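Local coordinates for Bm4233, isoform b (Brugia malayi, PDB 6ANY), which belongs to the CAP (venom allergen-like) family of secreted proteins and probably binds sterols and takes part in lipid transport, at residues A[20-30]-A[40-49]; A[107-116]-A[130-139]. One frame throughout, in Å; residues are numbered along the deposited sequence.

Interaction 1 (A[20-30]-A[40-49])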
loop_
_atom_site.group_PDB
_atom_site.type_symbol
_atom_site.label_atom_id
_atom_site.label_comp_id
_atom_site.label_asym_id
_atom_site.label_seq_id
_atom_site.Cartn_x
_atom_site.Cartn_y
_atom_site.Cartn_z
ATOM N N ASN A 20 1.558 -0.422 -6.697
ATOM C CA ASN A 20 1.029 -1.233 -5.583
ATOM C C ASN A 20 0.261 -2.456 -6.139
ATOM O O ASN A 20 0.377 -3.516 -5.596
ATOM C CB ASN A 20 0.142 -0.379 -4.676
ATOM C CG ASN A 20 0.014 -0.942 -3.250
ATOM O OD1 ASN A 20 -0.293 -0.151 -2.330
ATOM N ND2 ASN A 20 0.159 -2.307 -3.056
ATOM N N ASN A 21 -0.413 -2.306 -7.280
ATOM C CA ASN A 21 -1.174 -3.387 -7.881
ATOM C C ASN A 21 -0.230 -4.352 -8.559
ATOM O O ASN A 21 -0.462 -5.558 -8.556
ATOM C CB ASN A 21 -2.187 -2.907 -8.890
ATOM C CG ASN A 21 -3.430 -2.397 -8.280
ATOM O OD1 ASN A 21 -3.839 -2.837 -7.171
ATOM N ND2 ASN A 21 -4.035 -1.418 -8.942
ATOM N N LYS A 22 0.815 -3.846 -9.181
ATOM C CA LYS A 22 1.880 -4.730 -9.692
ATOM C C LYS A 22 2.512 -5.602 -8.590
ATOM O O LYS A 22 2.677 -6.829 -8.759
ATOM C CB LYS A 22 2.976 -3.935 -10.376
ATOM C CG LYS A 22 4.177 -4.778 -10.783
ATOM C CD LYS A 22 5.078 -3.942 -11.698
ATOM C CE LYS A 22 6.371 -4.642 -12.127
ATOM N NZ LYS A 22 6.890 -4.120 -13.424
ATOM N N PHE A 23 2.845 -4.966 -7.464
ATOM C CA PHE A 23 3.325 -5.703 -6.315
ATOM C C PHE A 23 2.374 -6.806 -5.917
ATOM O O PHE A 23 2.800 -7.923 -5.673
ATOM C CB PHE A 23 3.592 -4.783 -5.114
ATOM C CG PHE A 23 4.857 -3.954 -5.227
ATOM C CD1 PHE A 23 5.959 -4.405 -5.930
ATOM C CD2 PHE A 23 4.948 -2.745 -4.586
ATOM C CE1 PHE A 23 7.126 -3.640 -6.011
ATOM C CE2 PHE A 23 6.099 -1.964 -4.647
ATOM C CZ PHE A 23 7.200 -2.416 -5.339
ATOM N N ARG A 24 1.098 -6.462 -5.821
ATOM C CA ARG A 24 0.091 -7.396 -5.389
ATOM C C ARG A 24 -0.020 -8.559 -6.316
ATOM O O ARG A 24 -0.063 -9.695 -5.873
ATOM C CB ARG A 24 -1.241 -6.684 -5.240
ATOM C CG ARG A 24 -1.328 -5.970 -3.902
ATOM C CD ARG A 24 -2.311 -4.827 -3.939
ATOM N NE ARG A 24 -3.685 -5.229 -3.652
ATOM C CZ ARG A 24 -4.230 -5.358 -2.444
ATOM N NH1 ARG A 24 -3.544 -5.048 -1.344
ATOM N NH2 ARG A 24 -5.529 -5.689 -2.343
ATOM N N SER A 25 -0.037 -8.288 -7.619
ATOM C CA SER A 25 -0.093 -9.344 -8.631
ATOM C C SER A 25 1.138 -10.246 -8.605
ATOM O O SER A 25 1.027 -11.496 -8.591
ATOM C CB SER A 25 -0.307 -8.714 -10.005
ATOM O OG SER A 25 -0.199 -9.688 -10.983
ATOM N N LEU A 26 2.324 -9.652 -8.565
ATOM C CA LEU A 26 3.573 -10.446 -8.437
ATOM C C LEU A 26 3.523 -11.314 -7.215
ATOM O O LEU A 26 3.880 -12.475 -7.276
ATOM C CB LEU A 26 4.808 -9.566 -8.368
ATOM C CG LEU A 26 5.209 -8.881 -9.679
ATOM C CD1 LEU A 26 6.364 -7.961 -9.420
ATOM C CD2 LEU A 26 5.638 -9.839 -10.790
ATOM N N LEU A 27 3.008 -10.780 -6.109
ATOM C CA LEU A 27 2.900 -11.552 -4.885
ATOM C C LEU A 27 1.961 -12.746 -5.011
ATOM O O LEU A 27 2.325 -13.857 -4.563
ATOM C CB LEU A 27 2.354 -10.673 -3.759
ATOM C CG LEU A 27 2.273 -11.233 -2.377
ATOM C CD1 LEU A 27 3.655 -11.686 -1.850
ATOM C CD2 LEU A 27 1.602 -10.228 -1.477
ATOM N N ILE A 28 0.732 -12.532 -5.514
ATOM C CA ILE A 28 -0.243 -13.673 -5.628
ATOM C C ILE A 28 0.120 -14.698 -6.739
ATOM O O ILE A 28 -0.356 -15.813 -6.713
ATOM C CB ILE A 28 -1.685 -13.230 -5.804
ATOM C CG1 ILE A 28 -1.840 -12.377 -7.038
ATOM C CG2 ILE A 28 -2.193 -12.497 -4.553
ATOM C CD1 ILE A 28 -3.278 -12.090 -7.322
ATOM N N HIS A 29 1.036 -14.325 -7.634
ATOM C CA HIS A 29 1.589 -15.226 -8.604
ATOM C C HIS A 29 2.831 -15.979 -8.113
ATOM O O HIS A 29 3.388 -16.729 -8.880
ATOM C CB HIS A 29 1.913 -14.504 -9.894
ATOM C CG HIS A 29 0.722 -14.258 -10.734
ATOM N ND1 HIS A 29 -0.133 -13.195 -10.524
ATOM C CD2 HIS A 29 0.164 -15.009 -11.720
ATOM C CE1 HIS A 29 -1.109 -13.248 -11.409
ATOM N NE2 HIS A 29 -0.930 -14.327 -12.161
ATOM N N GLY A 30 3.164 -15.895 -6.821
ATOM C CA GLY A 30 4.266 -16.669 -6.272
ATOM C C GLY A 30 5.632 -16.204 -6.734
ATOM O O GLY A 30 6.555 -17.013 -6.735
ATOM N N MET A 40 6.659 -16.385 -1.590
ATOM C CA MET A 40 5.411 -16.227 -0.907
ATOM C C MET A 40 4.366 -17.039 -1.609
ATOM O O MET A 40 4.501 -17.302 -2.784
ATOM C CB MET A 40 5.044 -14.748 -0.866
ATOM C CG MET A 40 5.943 -13.971 0.103
ATOM S SD MET A 40 5.500 -14.224 1.861
ATOM C CE MET A 40 4.020 -13.276 2.093
ATOM N N PRO A 41 3.325 -17.449 -0.890
ATOM C CA PRO A 41 2.368 -18.410 -1.466
ATOM C C PRO A 41 1.475 -17.733 -2.468
ATOM O O PRO A 41 1.187 -16.563 -2.316
ATOM C CB PRO A 41 1.540 -18.867 -0.244
ATOM C CG PRO A 41 1.804 -17.862 0.834
ATOM C CD PRO A 41 3.179 -17.363 0.574
ATOM N N ARG A 42 1.033 -18.470 -3.458
ATOM C CA ARG A 42 0.046 -17.986 -4.414
ATOM C C ARG A 42 -1.256 -17.637 -3.732
ATOM O O ARG A 42 -1.629 -18.283 -2.764
ATOM C CB ARG A 42 -0.179 -18.970 -5.571
ATOM C CG ARG A 42 0.992 -18.994 -6.550
ATOM C CD ARG A 42 0.915 -20.154 -7.562
ATOM N NE ARG A 42 -0.006 -19.892 -8.657
ATOM C CZ ARG A 42 0.296 -19.250 -9.781
ATOM N NH1 ARG A 42 1.512 -18.776 -9.967
ATOM N NH2 ARG A 42 -0.623 -19.094 -10.735
ATOM N N GLY A 43 -1.886 -16.560 -4.206
ATOM C CA GLY A 43 -3.061 -15.990 -3.614
ATOM C C GLY A 43 -4.251 -15.812 -4.531
ATOM O O GLY A 43 -4.080 -15.750 -5.759
ATOM N N LYS A 44 -5.452 -15.804 -3.923
ATOM C CA LYS A 44 -6.711 -15.569 -4.634
ATOM C C LYS A 44 -7.456 -14.490 -3.921
ATOM O O LYS A 44 -7.115 -14.101 -2.767
ATOM C CB LYS A 44 -7.555 -16.831 -4.746
ATOM C CG LYS A 44 -8.188 -17.271 -3.429
ATOM C CD LYS A 44 -8.943 -18.563 -3.603
ATOM C CE LYS A 44 -10.087 -18.630 -2.625
ATOM N NZ LYS A 44 -10.450 -20.080 -2.414
ATOM N N ASN A 45 -8.433 -13.947 -4.610
ATOM C CA ASN A 45 -9.229 -12.822 -4.105
ATOM C C ASN A 45 -8.409 -11.582 -3.617
ATOM O O ASN A 45 -8.819 -10.883 -2.710
ATOM C CB ASN A 45 -10.206 -13.283 -3.036
ATOM C CG ASN A 45 -11.330 -14.124 -3.602
ATOM O OD1 ASN A 45 -11.811 -13.876 -4.679
ATOM N ND2 ASN A 45 -11.729 -15.128 -2.860
ATOM N N MET A 46 -7.263 -11.317 -4.228
ATOM C CA MET A 46 -6.480 -10.121 -3.876
ATOM C C MET A 46 -7.114 -8.992 -4.689
ATOM O O MET A 46 -7.092 -9.019 -5.905
ATOM C CB MET A 46 -5.013 -10.329 -4.215
ATOM C CG MET A 46 -4.125 -9.093 -4.180
ATOM S SD MET A 46 -3.678 -8.735 -2.469
ATOM C CE MET A 46 -2.407 -9.885 -2.196
ATOM N N LEU A 47 -7.702 -8.012 -3.997
ATOM C CA LEU A 47 -8.419 -6.918 -4.667
ATOM C C LEU A 47 -7.502 -5.941 -5.407
ATOM O O LEU A 47 -6.387 -5.629 -4.939
ATOM C CB LEU A 47 -9.310 -6.157 -3.667
ATOM C CG LEU A 47 -10.401 -7.018 -3.017
ATOM C CD1 LEU A 47 -11.198 -6.263 -1.967
ATOM C CD2 LEU A 47 -11.321 -7.674 -4.084
ATOM N N LEU A 48 -7.988 -5.447 -6.544
ATOM C CA LEU A 48 -7.285 -4.461 -7.308
ATOM C C LEU A 48 -7.512 -3.054 -6.667
ATOM O O LEU A 48 -8.632 -2.564 -6.542
ATOM C CB LEU A 48 -7.746 -4.484 -8.741
ATOM C CG LEU A 48 -6.879 -3.742 -9.770
ATOM C CD1 LEU A 48 -6.921 -4.387 -11.146
ATOM C CD2 LEU A 48 -7.372 -2.338 -9.975
ATOM N N LEU A 49 -6.434 -2.434 -6.235
ATOM C CA LEU A 49 -6.538 -1.110 -5.581
ATOM C C LEU A 49 -7.060 -0.025 -6.509
ATOM O O LEU A 49 -6.692 0.041 -7.650
ATOM C CB LEU A 49 -5.217 -0.671 -4.954
ATOM C CG LEU A 49 -4.572 -1.611 -3.968
ATOM C CD1 LEU A 49 -3.251 -1.004 -3.464
ATOM C CD2 LEU A 49 -5.497 -1.901 -2.797
#

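Interaction 2 (A[107-116]-A[130-139])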
loop_
_atom_site.group_PDB
_atom_site.type_symbol
_atom_site.label_atom_id
_atom_site.label_comp_id
_atom_site.label_asym_id
_atom_site.label_seq_id
_atom_site.Cartn_x
_atom_site.Cartn_y
_atom_site.Cartn_z
ATOM N N TRP A 107 8.239 0.717 1.925
ATOM C CA TRP A 107 7.263 -0.113 2.705
ATOM C C TRP A 107 7.276 -1.578 2.289
ATOM O O TRP A 107 7.313 -2.511 3.133
ATOM C CB TRP A 107 5.846 0.460 2.568
ATOM C CG TRP A 107 5.747 1.896 3.048
ATOM C CD1 TRP A 107 6.504 2.473 3.991
ATOM C CD2 TRP A 107 4.865 2.926 2.553
ATOM N NE1 TRP A 107 6.125 3.807 4.194
ATOM C CE2 TRP A 107 5.124 4.106 3.304
ATOM C CE3 TRP A 107 3.897 2.973 1.562
ATOM C CZ2 TRP A 107 4.447 5.302 3.078
ATOM C CZ3 TRP A 107 3.230 4.152 1.339
ATOM C CH2 TRP A 107 3.542 5.315 2.085
ATOM N N TRP A 108 7.254 -1.772 0.985
ATOM C CA TRP A 108 7.199 -3.113 0.418
ATOM C C TRP A 108 8.464 -3.892 0.713
ATOM O O TRP A 108 8.397 -5.142 0.894
ATOM C CB TRP A 108 6.928 -3.065 -1.087
ATOM C CG TRP A 108 6.531 -4.406 -1.614
ATOM C CD1 TRP A 108 7.389 -5.406 -2.061
ATOM C CD2 TRP A 108 5.197 -4.945 -1.705
ATOM N NE1 TRP A 108 6.640 -6.502 -2.433
ATOM C CE2 TRP A 108 5.306 -6.245 -2.231
ATOM C CE3 TRP A 108 3.931 -4.464 -1.380
ATOM C CZ2 TRP A 108 4.204 -7.024 -2.503
ATOM C CZ3 TRP A 108 2.841 -5.256 -1.647
ATOM C CH2 TRP A 108 2.988 -6.524 -2.158
ATOM N N SER A 109 9.604 -3.193 0.836
ATOM C CA SER A 109 10.881 -3.856 1.063
ATOM C C SER A 109 10.907 -4.625 2.387
ATOM O O SER A 109 11.808 -5.445 2.622
ATOM C CB SER A 109 12.058 -2.838 1.071
ATOM O OG SER A 109 12.110 -2.086 2.321
ATOM N N GLU A 110 9.945 -4.360 3.271
ATOM C CA GLU A 110 9.773 -5.163 4.492
ATOM C C GLU A 110 9.614 -6.650 4.231
ATOM O O GLU A 110 10.019 -7.474 5.086
ATOM C CB GLU A 110 8.615 -4.640 5.367
ATOM C CG GLU A 110 8.914 -3.320 6.016
ATOM C CD GLU A 110 7.730 -2.679 6.674
ATOM O OE1 GLU A 110 6.595 -3.173 6.533
ATOM O OE2 GLU A 110 7.932 -1.645 7.351
ATOM N N LEU A 111 9.088 -7.015 3.042
ATOM C CA LEU A 111 8.844 -8.417 2.778
ATOM C C LEU A 111 10.150 -9.218 2.694
ATOM O O LEU A 111 10.321 -10.203 3.459
ATOM C CB LEU A 111 7.973 -8.614 1.545
ATOM C CG LEU A 111 8.048 -10.024 0.896
ATOM C CD1 LEU A 111 7.371 -11.070 1.773
ATOM C CD2 LEU A 111 7.446 -10.031 -0.474
ATOM N N PRO A 112 11.066 -8.830 1.771
ATOM C CA PRO A 112 12.309 -9.597 1.635
ATOM C C PRO A 112 13.264 -9.399 2.780
ATOM O O PRO A 112 13.954 -10.340 3.162
ATOM C CB PRO A 112 12.897 -9.083 0.324
ATOM C CG PRO A 112 12.230 -7.792 0.086
ATOM C CD PRO A 112 10.875 -7.940 0.603
ATOM N N LYS A 113 13.263 -8.228 3.392
ATOM C CA LYS A 113 14.210 -7.905 4.503
ATOM C C LYS A 113 13.780 -8.323 5.904
ATOM O O LYS A 113 14.638 -8.695 6.659
ATOM C CB LYS A 113 14.525 -6.426 4.562
ATOM C CG LYS A 113 14.992 -5.826 3.266
ATOM C CD LYS A 113 16.147 -6.568 2.596
ATOM C CE LYS A 113 17.511 -5.949 2.847
ATOM N NZ LYS A 113 18.433 -6.077 1.670
ATOM N N LEU A 114 12.485 -8.238 6.240
ATOM C CA LEU A 114 12.003 -8.511 7.599
ATOM C C LEU A 114 10.912 -9.596 7.771
ATOM O O LEU A 114 10.589 -9.967 8.917
ATOM C CB LEU A 114 11.475 -7.236 8.193
ATOM C CG LEU A 114 12.494 -6.093 8.313
ATOM C CD1 LEU A 114 11.713 -4.830 8.573
ATOM C CD2 LEU A 114 13.478 -6.373 9.448
ATOM N N TYR A 115 10.294 -10.035 6.702
ATOM C CA TYR A 115 9.119 -10.939 6.787
ATOM C C TYR A 115 9.584 -12.405 6.705
ATOM O O TYR A 115 9.973 -12.882 5.679
ATOM C CB TYR A 115 8.107 -10.616 5.705
ATOM C CG TYR A 115 6.843 -11.390 5.806
ATOM C CD1 TYR A 115 6.696 -12.635 5.198
ATOM C CD2 TYR A 115 5.808 -10.902 6.502
ATOM C CE1 TYR A 115 5.518 -13.343 5.288
ATOM C CE2 TYR A 115 4.627 -11.583 6.558
ATOM C CZ TYR A 115 4.518 -12.833 5.982
ATOM O OH TYR A 115 3.354 -13.514 6.053
ATOM N N LYS A 116 9.553 -13.083 7.836
ATOM C CA LYS A 116 10.000 -14.453 7.877
ATOM C C LYS A 116 8.957 -15.368 7.242
ATOM O O LYS A 116 7.747 -15.062 7.198
ATOM C CB LYS A 116 10.248 -14.899 9.344
ATOM C CG LYS A 116 8.952 -15.278 10.056
ATOM C CD LYS A 116 9.137 -15.582 11.554
ATOM C CE LYS A 116 7.776 -15.750 12.179
ATOM N NZ LYS A 116 7.832 -15.951 13.628
ATOM N N GLN A 130 7.447 -8.339 13.925
ATOM C CA GLN A 130 8.556 -8.130 13.013
ATOM C C GLN A 130 8.664 -6.738 12.313
ATOM O O GLN A 130 9.719 -6.409 11.772
ATOM C CB GLN A 130 8.510 -9.167 11.911
ATOM C CG GLN A 130 8.774 -10.612 12.306
ATOM C CD GLN A 130 8.476 -11.512 11.150
ATOM O OE1 GLN A 130 9.355 -12.223 10.691
ATOM N NE2 GLN A 130 7.264 -11.420 10.602
ATOM N N GLY A 131 7.626 -5.923 12.317
ATOM C CA GLY A 131 7.740 -4.608 11.630
ATOM C C GLY A 131 7.595 -4.767 10.138
ATOM O O GLY A 131 8.359 -4.242 9.362
ATOM N N VAL A 132 6.562 -5.497 9.766
ATOM C CA VAL A 132 6.247 -5.789 8.384
ATOM C C VAL A 132 4.878 -5.211 8.069
ATOM O O VAL A 132 4.317 -5.497 6.997
ATOM C CB VAL A 132 6.249 -7.310 8.140
ATOM C CG1 VAL A 132 7.653 -7.856 8.326
ATOM C CG2 VAL A 132 5.257 -7.982 9.082
ATOM N N LEU A 133 4.362 -4.383 8.989
ATOM C CA LEU A 133 3.031 -3.842 8.885
ATOM C C LEU A 133 2.811 -2.874 7.740
ATOM O O LEU A 133 1.656 -2.749 7.284
ATOM C CB LEU A 133 2.571 -3.208 10.219
ATOM C CG LEU A 133 2.307 -4.290 11.319
ATOM C CD1 LEU A 133 1.831 -3.676 12.655
ATOM C CD2 LEU A 133 1.262 -5.350 10.854
ATOM N N HIS A 134 3.880 -2.210 7.255
ATOM C CA HIS A 134 3.721 -1.333 6.108
ATOM C C HIS A 134 3.457 -2.201 4.858
ATOM O O HIS A 134 2.532 -1.966 4.095
ATOM C CB HIS A 134 4.905 -0.386 5.918
ATOM C CG HIS A 134 5.264 0.371 7.138
ATOM N ND1 HIS A 134 6.231 -0.062 8.015
ATOM C CD2 HIS A 134 4.717 1.480 7.691
ATOM C CE1 HIS A 134 6.278 0.763 9.044
ATOM N NE2 HIS A 134 5.359 1.698 8.879
ATOM N N PHE A 135 4.272 -3.222 4.700
ATOM C CA PHE A 135 4.159 -4.180 3.647
ATOM C C PHE A 135 2.789 -4.910 3.730
ATOM O O PHE A 135 2.124 -5.054 2.743
ATOM C CB PHE A 135 5.292 -5.208 3.738
ATOM C CG PHE A 135 4.951 -6.511 3.088
ATOM C CD1 PHE A 135 4.835 -6.603 1.732
ATOM C CD2 PHE A 135 4.749 -7.644 3.853
ATOM C CE1 PHE A 135 4.516 -7.817 1.113
ATOM C CE2 PHE A 135 4.376 -8.833 3.273
ATOM C CZ PHE A 135 4.235 -8.918 1.911
ATOM N N THR A 136 2.375 -5.341 4.917
ATOM C CA THR A 136 1.161 -6.132 5.052
ATOM C C THR A 136 -0.069 -5.337 4.649
ATOM O O THR A 136 -0.915 -5.865 3.931
ATOM C CB THR A 136 1.043 -6.792 6.411
ATOM O OG1 THR A 136 1.136 -5.833 7.464
ATOM C CG2 THR A 136 2.111 -7.935 6.597
ATOM N N GLN A 137 -0.080 -4.030 4.938
ATOM C CA GLN A 137 -1.159 -3.157 4.506
ATOM C C GLN A 137 -1.156 -3.039 2.992
ATOM O O GLN A 137 -2.207 -3.051 2.380
ATOM C CB GLN A 137 -1.042 -1.813 5.188
ATOM C CG GLN A 137 -2.029 -0.768 4.780
ATOM C CD GLN A 137 -3.449 -1.162 5.084
ATOM O OE1 GLN A 137 -3.981 -0.837 6.173
ATOM N NE2 GLN A 137 -4.103 -1.799 4.118
ATOM N N MET A 138 0.026 -2.897 2.376
ATOM C CA MET A 138 0.092 -2.790 0.913
ATOM C C MET A 138 -0.351 -4.105 0.293
ATOM O O MET A 138 -0.820 -4.126 -0.833
ATOM C CB MET A 138 1.536 -2.506 0.390
ATOM C CG MET A 138 2.101 -1.145 0.696
ATOM S SD MET A 138 3.706 -0.880 0.010
ATOM C CE MET A 138 3.410 -0.820 -1.780
ATOM N N ALA A 139 -0.091 -5.216 0.991
ATOM C CA ALA A 139 -0.475 -6.539 0.494
ATOM C C ALA A 139 -1.856 -7.062 0.920
ATOM O O ALA A 139 -2.178 -8.176 0.607
ATOM C CB ALA A 139 0.587 -7.514 0.875
HETATM O O HOH W 1 6.296 -13.374 8.614
#

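Interaction 1 (A[20-30]-A[40-49])
Residues 40-49 run antiparallel to the end of the helix covering 20-28, with Gly43 beside Ile28, where the two backbones come within 4.2 Å between CA atoms, Met46 beside Arg24 and Leu48 beside Asn21. At the far end the Asn21 amide lies against the backbone of Leu49 with both of its polar atoms: OD1 takes the Leu49 N-H on a lone pair at 2.8 Å, and ND2 donates to Leu49 O in its own amide plane at 3.3 Å, in a nearly straight bond. Arg24 reaches the same strip with a chain bent about its CG-CD bond (chi3 87°), which turns its guanidinium edge to Leu47 O; NE (3.0 Å) and NH2 (2.7 Å) both hold that one oxygen. Met46 SD sits over one face of the group, 3.4 Å from Arg24 CZ, and Leu49 CD2 covers the opposite face, so the flat cation is sandwiched while its edge is bonded. The methyl end of Met46 folds back towards the helix, CE lying 3.5 Å from Ile28 CG2. At the helix end Gly43 N binds Ile28 O at 3.0 Å, and Gly30, with positive phi, completes a Schellman motif beside the backbone of Met40. Arg42 extends past this turn to a salt bridge with Glu182. Arg24 NH1 and Asn20 ND2 point into the core, where both bind Met138 O, while Ile28 and Met46 pack on strand 201-202 and the short strand 43-44 pairs with strand 179-180, tying helix 10-28 to the C-terminal part of the chain.

Interaction 2 (A[107-116]-A[130-139])
Phe135 sets its ring edge against the face of the Trp108 six-membered ring, planes at 84° and CE1 3.7 Å from Trp108 CZ2. Its other edge turns to the face of Tyr115, while Leu111 CB rests over the centre of one Phe135 face, 3.6 Å from the ring centroid in a CH-pi contact. With CG trans to the backbone N (chi1 156°), Phe135 is carried into this aromatic cluster. Met138 comes to the rim of the Trp108 ring, CB 3.6 Å from Trp108 CE3, with its sulfur also at the edge. His134 begins the HFTQMAW motif of CAP proteins, which ends at Trp140, one residue past the segment, and Glu110 meets its start: OE1 accepts Phe135 N at 3.0 Å from above the carboxylate plane and, weakly, His134 N. Glu110 OE2 faces the His134 ring edge at ND1, modelled at 2.4 Å, a length too short to be taken literally. In CAP relatives a Glu-His pair of this kind is part of a conserved tetrad lining the central cavity. Beyond the helix 110-114, Gln130 OE1 accepts Lys116 N at 3.0 Å, and a water over the Tyr115 face joins Lys116 O to Gln130 NE2, which also binds Val127 O.

Overall arrangement
Interaction 1 closes before interaction 2 opens along the chain, and both belong to the single CAP domain, their centres about 14 Å apart. They meet where helix 133-138 ends against helix 10-28, and the methyl of Met46 packs on Ala139 O at that junction. Phe23 of helix 10-28 stacks on Trp108, and Met40 touches Leu111 and Tyr115, so the aromatic core of 107-116/130-139 continues into 20-30/40-49. Interaction 1 faces the C-terminal strands, whereas Trp107 and Met138 of interaction 2 lean on strands 80-87 and 159-167 of the four-stranded sheet. Together they join helices on the sheet to the C-terminal extension, consistent with the alpha-beta-alpha sandwich of this family.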